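Local coordinates for 2S Albumin protein (Dolichos, PDB 6IX1) that is a seed 2S albumin with a hemopexin-type beta-propeller fold, probably a storage protein, although its precise biological role is not firmly established, at residues Y3-E15 with F18-P31. Numbering follows the deposited sequence.
Sequences YINAAFRSSRAYE and FFECNKYVRVYYTP
The first blade of a hemopexin-type propeller begins as an antiparallel meander, in which A6 and A7 of strand 6-9 pair with F19 and F18 of the next strand. F19 N gives A6 O an almost linear bond of 2.9 Å, whereas F19 O is shared: N5 N reaches it at 2.8 Å and A6 N more weakly. Two residues thus oppose one, a classic beta bulge. N5 also extends the pairing with its side chain, whose OD1 accepts from C21 N at 2.9 Å and so ties down the type II' turn from E20 to K23.

F18 and F19 lie on different faces of the sheet. Over the F18 ring sits the I4 methyl CD1, 3.9 Å from the centroid and close to the ring normal, a CH-pi contact, while A7 CB meets the ring edge. On the other face the F8 and F19 rings are nearly parallel but slid apart so that they barely overlap, with F8 CE2 at the edge of the F19 ring, beside its CE2; F8 also stacks on Y17.

Within the type II turn from R12 to E15, Y14 O accepts from Y29 N. Y29 has CG wedged between its backbone N and carbonyl carbon (chi1 66°), which lays the ring against the turn: Y14 CD1 stands 3.8 Å above one face, toward the rim, and Y29 OH bonds to H178. Farther along the same edge, Y14 CE1 packs 3.7 Å from P31 CG. E15 OE1 and R26 NH1 form a salt bridge of 2.9 Å, in the guanidinium plane but above the carboxylate plane; R26 NH2 turns to T40. Sequence neighbours paired antiparallel, with strand 37-44 fourth and outermost, make the four-stranded meander of a beta-propeller blade, here one of four as in hemopexin domains.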
loop_
_atom_site.group_PDB
_atom_site.type_symbol
_atom_site.label_atom_id
_atom_site.label_comp_id
_atom_site.label_asym_id
_atom_site.label_seq_id
_atom_site.Cartn_x
_atom_site.Cartn_y
_atom_site.Cartn_z
ATOM N N TYR A 3 -1.680 -12.127 6.428
ATOM C CA TYR A 3 -1.004 -11.040 7.168
ATOM C C TYR A 3 -1.598 -9.714 6.718
ATOM O O TYR A 3 -2.783 -9.480 6.990
ATOM C CB TYR A 3 0.512 -11.177 7.179
ATOM C CG TYR A 3 0.922 -12.461 7.852
ATOM C CD1 TYR A 3 0.915 -13.665 7.166
ATOM C CD2 TYR A 3 1.402 -12.460 9.139
ATOM C CE1 TYR A 3 1.284 -14.836 7.802
ATOM C CE2 TYR A 3 1.838 -13.618 9.774
ATOM C CZ TYR A 3 1.755 -14.822 9.109
ATOM O OH TYR A 3 2.123 -15.997 9.734
ATOM N N ILE A 4 -0.776 -8.893 6.101
ATOM C CA ILE A 4 -1.206 -7.544 5.673
ATOM C C ILE A 4 -1.609 -7.561 4.201
ATOM O O ILE A 4 -0.776 -7.971 3.361
ATOM C CB ILE A 4 -0.161 -6.485 6.042
ATOM C CG1 ILE A 4 0.045 -6.465 7.564
ATOM C CG2 ILE A 4 -0.533 -5.127 5.531
ATOM C CD1 ILE A 4 1.237 -5.630 8.064
ATOM N N ASN A 5 -2.801 -7.130 3.869
ATOM C CA ASN A 5 -3.297 -7.093 2.509
ATOM C C ASN A 5 -3.124 -5.738 1.858
ATOM O O ASN A 5 -3.080 -5.724 0.618
ATOM C CB ASN A 5 -4.778 -7.474 2.424
ATOM C CG ASN A 5 -5.036 -8.807 3.016
ATOM O OD1 ASN A 5 -5.597 -8.975 4.097
ATOM N ND2 ASN A 5 -4.749 -9.814 2.217
ATOM N N ALA A 6 -3.002 -4.655 2.567
ATOM C CA ALA A 6 -2.746 -3.353 1.989
ATOM C C ALA A 6 -2.220 -2.400 3.036
ATOM O O ALA A 6 -2.521 -2.614 4.242
ATOM C CB ALA A 6 -4.014 -2.814 1.334
ATOM N N ALA A 7 -1.592 -1.333 2.630
ATOM C CA ALA A 7 -1.192 -0.280 3.567
ATOM C C ALA A 7 -1.152 1.059 2.874
ATOM O O ALA A 7 -0.966 1.133 1.620
ATOM C CB ALA A 7 0.173 -0.644 4.112
ATOM N N PHE A 8 -1.230 2.142 3.625
ATOM C CA PHE A 8 -0.871 3.457 3.084
ATOM C C PHE A 8 -0.414 4.371 4.206
ATOM O O PHE A 8 -0.755 4.175 5.389
ATOM C CB PHE A 8 -2.006 4.057 2.237
ATOM C CG PHE A 8 -3.258 4.510 2.943
ATOM C CD1 PHE A 8 -3.288 5.715 3.646
ATOM C CD2 PHE A 8 -4.370 3.708 2.880
ATOM C CE1 PHE A 8 -4.463 6.110 4.258
ATOM C CE2 PHE A 8 -5.557 4.155 3.471
ATOM C CZ PHE A 8 -5.582 5.332 4.191
ATOM N N ARG A 9 0.386 5.336 3.816
ATOM C CA ARG A 9 0.993 6.322 4.703
ATOM C C ARG A 9 0.020 7.466 4.953
ATOM O O ARG A 9 -0.508 8.084 4.013
ATOM C CB ARG A 9 2.269 6.858 4.010
ATOM C CG ARG A 9 2.985 7.909 4.812
ATOM C CD ARG A 9 4.165 8.535 4.146
ATOM N NE ARG A 9 3.816 9.192 2.910
ATOM C CZ ARG A 9 4.739 9.709 2.075
ATOM N NH1 ARG A 9 6.009 9.537 2.282
ATOM N NH2 ARG A 9 4.304 10.273 0.938
ATOM N N SER A 10 -0.242 7.762 6.234
ATOM C CA SER A 10 -1.157 8.843 6.568
ATOM C C SER A 10 -0.465 10.189 6.346
ATOM O O SER A 10 0.736 10.346 6.482
ATOM C CB SER A 10 -1.568 8.755 8.016
ATOM O OG SER A 10 -2.450 9.795 8.312
ATOM N N SER A 11 -1.308 11.213 6.122
ATOM C CA SER A 11 -0.878 12.613 6.305
ATOM C C SER A 11 -0.392 12.936 7.735
ATOM O O SER A 11 0.436 13.814 7.892
ATOM C CB SER A 11 -2.000 13.539 5.907
ATOM O OG SER A 11 -3.094 13.300 6.779
ATOM N N ARG A 12 -0.808 12.149 8.705
ATOM C CA ARG A 12 -0.354 12.356 10.099
ATOM C C ARG A 12 0.995 11.746 10.289
ATOM O O ARG A 12 1.179 10.529 9.907
ATOM C CB ARG A 12 -1.396 11.744 11.027
ATOM C CG ARG A 12 -2.728 12.502 11.031
ATOM C CD ARG A 12 -2.634 13.872 11.616
ATOM N NE ARG A 12 -3.788 14.639 11.522
ATOM C CZ ARG A 12 -4.742 14.720 12.456
ATOM N NH1 ARG A 12 -4.713 13.912 13.491
ATOM N NH2 ARG A 12 -5.723 15.589 12.310
ATOM N N ALA A 13 1.936 12.456 10.856
ATOM C CA ALA A 13 3.321 12.009 10.921
ATOM C C ALA A 13 3.410 10.649 11.593
ATOM O O ALA A 13 2.864 10.400 12.676
ATOM C CB ALA A 13 4.194 13.025 11.599
ATOM N N TYR A 14 4.141 9.757 10.945
ATOM C CA TYR A 14 4.432 8.424 11.492
ATOM C C TYR A 14 3.196 7.620 11.855
ATOM O O TYR A 14 3.275 6.735 12.695
ATOM C CB TYR A 14 5.517 8.445 12.585
ATOM C CG TYR A 14 6.839 8.833 11.984
ATOM C CD1 TYR A 14 7.620 7.867 11.383
ATOM C CD2 TYR A 14 7.327 10.132 11.920
ATOM C CE1 TYR A 14 8.775 8.210 10.688
ATOM C CE2 TYR A 14 8.467 10.489 11.214
ATOM C CZ TYR A 14 9.225 9.508 10.623
ATOM O OH TYR A 14 10.398 9.791 9.958
ATOM N N GLU A 15 2.140 7.825 11.078
ATOM C CA GLU A 15 0.966 6.948 11.135
ATOM C C GLU A 15 0.824 6.170 9.806
ATOM O O GLU A 15 0.980 6.757 8.718
ATOM C CB GLU A 15 -0.314 7.730 11.450
ATOM C CG GLU A 15 -0.234 8.382 12.785
ATOM C CD GLU A 15 -1.500 9.080 13.266
ATOM O OE1 GLU A 15 -2.596 8.659 12.878
ATOM O OE2 GLU A 15 -1.335 9.964 14.152
ATOM N N PHE A 18 -3.034 -0.177 8.065
ATOM C CA PHE A 18 -2.875 -1.553 7.602
ATOM C C PHE A 18 -4.234 -2.204 7.480
ATOM O O PHE A 18 -4.982 -2.183 8.454
ATOM C CB PHE A 18 -2.035 -2.421 8.534
ATOM C CG PHE A 18 -0.588 -2.050 8.688
ATOM C CD1 PHE A 18 0.203 -1.877 7.618
ATOM C CD2 PHE A 18 0.013 -1.948 9.921
ATOM C CE1 PHE A 18 1.541 -1.596 7.741
ATOM C CE2 PHE A 18 1.356 -1.734 10.060
ATOM C CZ PHE A 18 2.133 -1.542 8.954
ATOM N N PHE A 19 -4.486 -2.791 6.306
ATOM C CA PHE A 19 -5.746 -3.526 6.050
ATOM C C PHE A 19 -5.494 -5.024 6.024
ATOM O O PHE A 19 -4.506 -5.499 5.427
ATOM C CB PHE A 19 -6.357 -3.057 4.708
ATOM C CG PHE A 19 -6.665 -1.591 4.784
ATOM C CD1 PHE A 19 -7.845 -1.140 5.315
ATOM C CD2 PHE A 19 -5.734 -0.684 4.394
ATOM C CE1 PHE A 19 -8.075 0.218 5.477
ATOM C CE2 PHE A 19 -5.975 0.674 4.551
ATOM C CZ PHE A 19 -7.141 1.107 5.093
ATOM N N GLU A 20 -6.362 -5.758 6.721
ATOM C CA GLU A 20 -6.297 -7.216 6.893
ATOM C C GLU A 20 -7.725 -7.711 6.709
ATOM O O GLU A 20 -8.571 -7.528 7.588
ATOM C CB GLU A 20 -5.705 -7.566 8.242
ATOM C CG GLU A 20 -4.456 -6.771 8.528
ATOM C CD GLU A 20 -4.416 -6.158 9.926
ATOM O OE1 GLU A 20 -3.714 -6.669 10.462
ATOM O OE2 GLU A 20 -5.203 -5.213 10.388
ATOM N N CYS A 21 -7.982 -8.273 5.540
ATOM C CA CYS A 21 -9.313 -8.724 5.165
ATOM C C CYS A 21 -10.230 -7.504 5.246
ATOM O O CYS A 21 -9.975 -6.476 4.638
ATOM C CB CYS A 21 -9.779 -9.948 5.945
ATOM S SG CYS A 21 -8.607 -11.271 5.701
ATOM N N ASN A 22 -11.322 -7.674 5.956
ATOM C CA ASN A 22 -12.354 -6.622 6.144
ATOM C C ASN A 22 -12.081 -5.702 7.322
ATOM O O ASN A 22 -13.006 -4.893 7.643
ATOM C CB ASN A 22 -13.755 -7.234 6.264
ATOM C CG ASN A 22 -13.888 -8.148 7.475
ATOM O OD1 ASN A 22 -12.895 -8.589 8.040
ATOM N ND2 ASN A 22 -15.103 -8.535 7.809
ATOM N N LYS A 23 -10.888 -5.732 7.866
ATOM C CA LYS A 23 -10.579 -4.949 9.071
ATOM C C LYS A 23 -9.316 -4.153 8.890
ATOM O O LYS A 23 -8.602 -4.284 7.869
ATOM C CB LYS A 23 -10.423 -5.884 10.261
ATOM C CG LYS A 23 -11.721 -6.641 10.577
ATOM C CD LYS A 23 -11.664 -7.645 11.689
ATOM C CE LYS A 23 -12.887 -8.557 11.726
ATOM N NZ LYS A 23 -12.811 -9.568 10.638
ATOM N N TYR A 24 -9.031 -3.253 9.801
ATOM C CA TYR A 24 -7.787 -2.461 9.711
ATOM C C TYR A 24 -7.325 -2.037 11.099
ATOM O O TYR A 24 -8.096 -2.143 12.082
ATOM C CB TYR A 24 -8.006 -1.221 8.833
ATOM C CG TYR A 24 -8.735 -0.093 9.504
ATOM C CD1 TYR A 24 -10.068 -0.125 9.732
ATOM C CD2 TYR A 24 -8.030 1.009 9.977
ATOM C CE1 TYR A 24 -10.694 0.870 10.492
ATOM C CE2 TYR A 24 -8.654 2.037 10.666
ATOM C CZ TYR A 24 -10.016 1.987 10.879
ATOM O OH TYR A 24 -10.640 2.963 11.581
ATOM N N VAL A 25 -6.082 -1.581 11.186
ATOM C CA VAL A 25 -5.485 -0.872 12.329
ATOM C C VAL A 25 -4.826 0.374 11.816
ATOM O O VAL A 25 -4.456 0.494 10.625
ATOM C CB VAL A 25 -4.514 -1.692 13.182
ATOM C CG1 VAL A 25 -5.251 -2.780 13.946
ATOM C CG2 VAL A 25 -3.364 -2.181 12.385
ATOM N N ARG A 26 -4.669 1.344 12.681
ATOM C CA ARG A 26 -3.848 2.524 12.455
ATOM C C ARG A 26 -2.723 2.437 13.484
ATOM O O ARG A 26 -3.004 2.237 14.686
ATOM C CB ARG A 26 -4.652 3.804 12.624
ATOM C CG ARG A 26 -3.803 5.031 12.421
ATOM C CD ARG A 26 -4.722 6.243 12.308
ATOM N NE ARG A 26 -5.644 6.324 13.434
ATOM C CZ ARG A 26 -5.541 6.988 14.550
ATOM N NH1 ARG A 26 -4.690 7.920 14.690
ATOM N NH2 ARG A 26 -6.465 6.731 15.426
ATOM N N VAL A 27 -1.471 2.534 13.078
ATOM C CA VAL A 27 -0.290 2.354 13.917
ATOM C C VAL A 27 0.588 3.599 13.880
ATOM O O VAL A 27 0.760 4.183 12.758
ATOM C CB VAL A 27 0.465 1.085 13.401
ATOM C CG1 VAL A 27 1.818 0.933 14.101
ATOM C CG2 VAL A 27 -0.343 -0.198 13.578
ATOM N N TYR A 28 1.141 3.945 15.027
ATOM C CA TYR A 28 2.148 4.994 15.188
ATOM C C TYR A 28 3.477 4.266 15.162
ATOM O O TYR A 28 3.814 3.538 16.119
ATOM C CB TYR A 28 1.883 5.687 16.533
ATOM C CG TYR A 28 2.573 7.006 16.763
ATOM C CD1 TYR A 28 2.654 7.948 15.773
ATOM C CD2 TYR A 28 2.874 7.405 18.074
ATOM C CE1 TYR A 28 3.068 9.232 16.033
ATOM C CE2 TYR A 28 3.371 8.662 18.312
ATOM C CZ TYR A 28 3.382 9.610 17.324
ATOM O OH TYR A 28 3.873 10.885 17.618
ATOM N N TYR A 29 4.227 4.407 14.082
ATOM C CA TYR A 29 5.377 3.488 13.804
ATOM C C TYR A 29 6.691 4.212 14.047
ATOM O O TYR A 29 6.791 5.428 13.999
ATOM C CB TYR A 29 5.291 2.822 12.423
ATOM C CG TYR A 29 5.405 3.736 11.273
ATOM C CD1 TYR A 29 4.327 4.450 10.802
ATOM C CD2 TYR A 29 6.620 3.788 10.598
ATOM C CE1 TYR A 29 4.458 5.261 9.702
ATOM C CE2 TYR A 29 6.763 4.660 9.550
ATOM C CZ TYR A 29 5.687 5.405 9.091
ATOM O OH TYR A 29 5.931 6.209 8.008
ATOM N N THR A 30 7.701 3.362 14.163
ATOM C CA THR A 30 9.017 3.801 14.654
ATOM C C THR A 30 10.071 3.142 13.776
ATOM O O THR A 30 10.457 2.003 13.979
ATOM C CB THR A 30 9.217 3.488 16.130
ATOM O OG1 THR A 30 9.117 2.061 16.361
ATOM C CG2 THR A 30 8.213 4.263 16.955
ATOM N N PRO A 31 10.591 3.811 12.717
ATOM C CA PRO A 31 11.613 3.181 11.887
ATOM C C PRO A 31 12.805 2.704 12.701
ATOM O O PRO A 31 13.309 3.412 13.578
ATOM C CB PRO A 31 12.035 4.324 10.956
ATOM C CG PRO A 31 10.749 5.114 10.782
ATOM C CD PRO A 31 10.125 5.089 12.158
#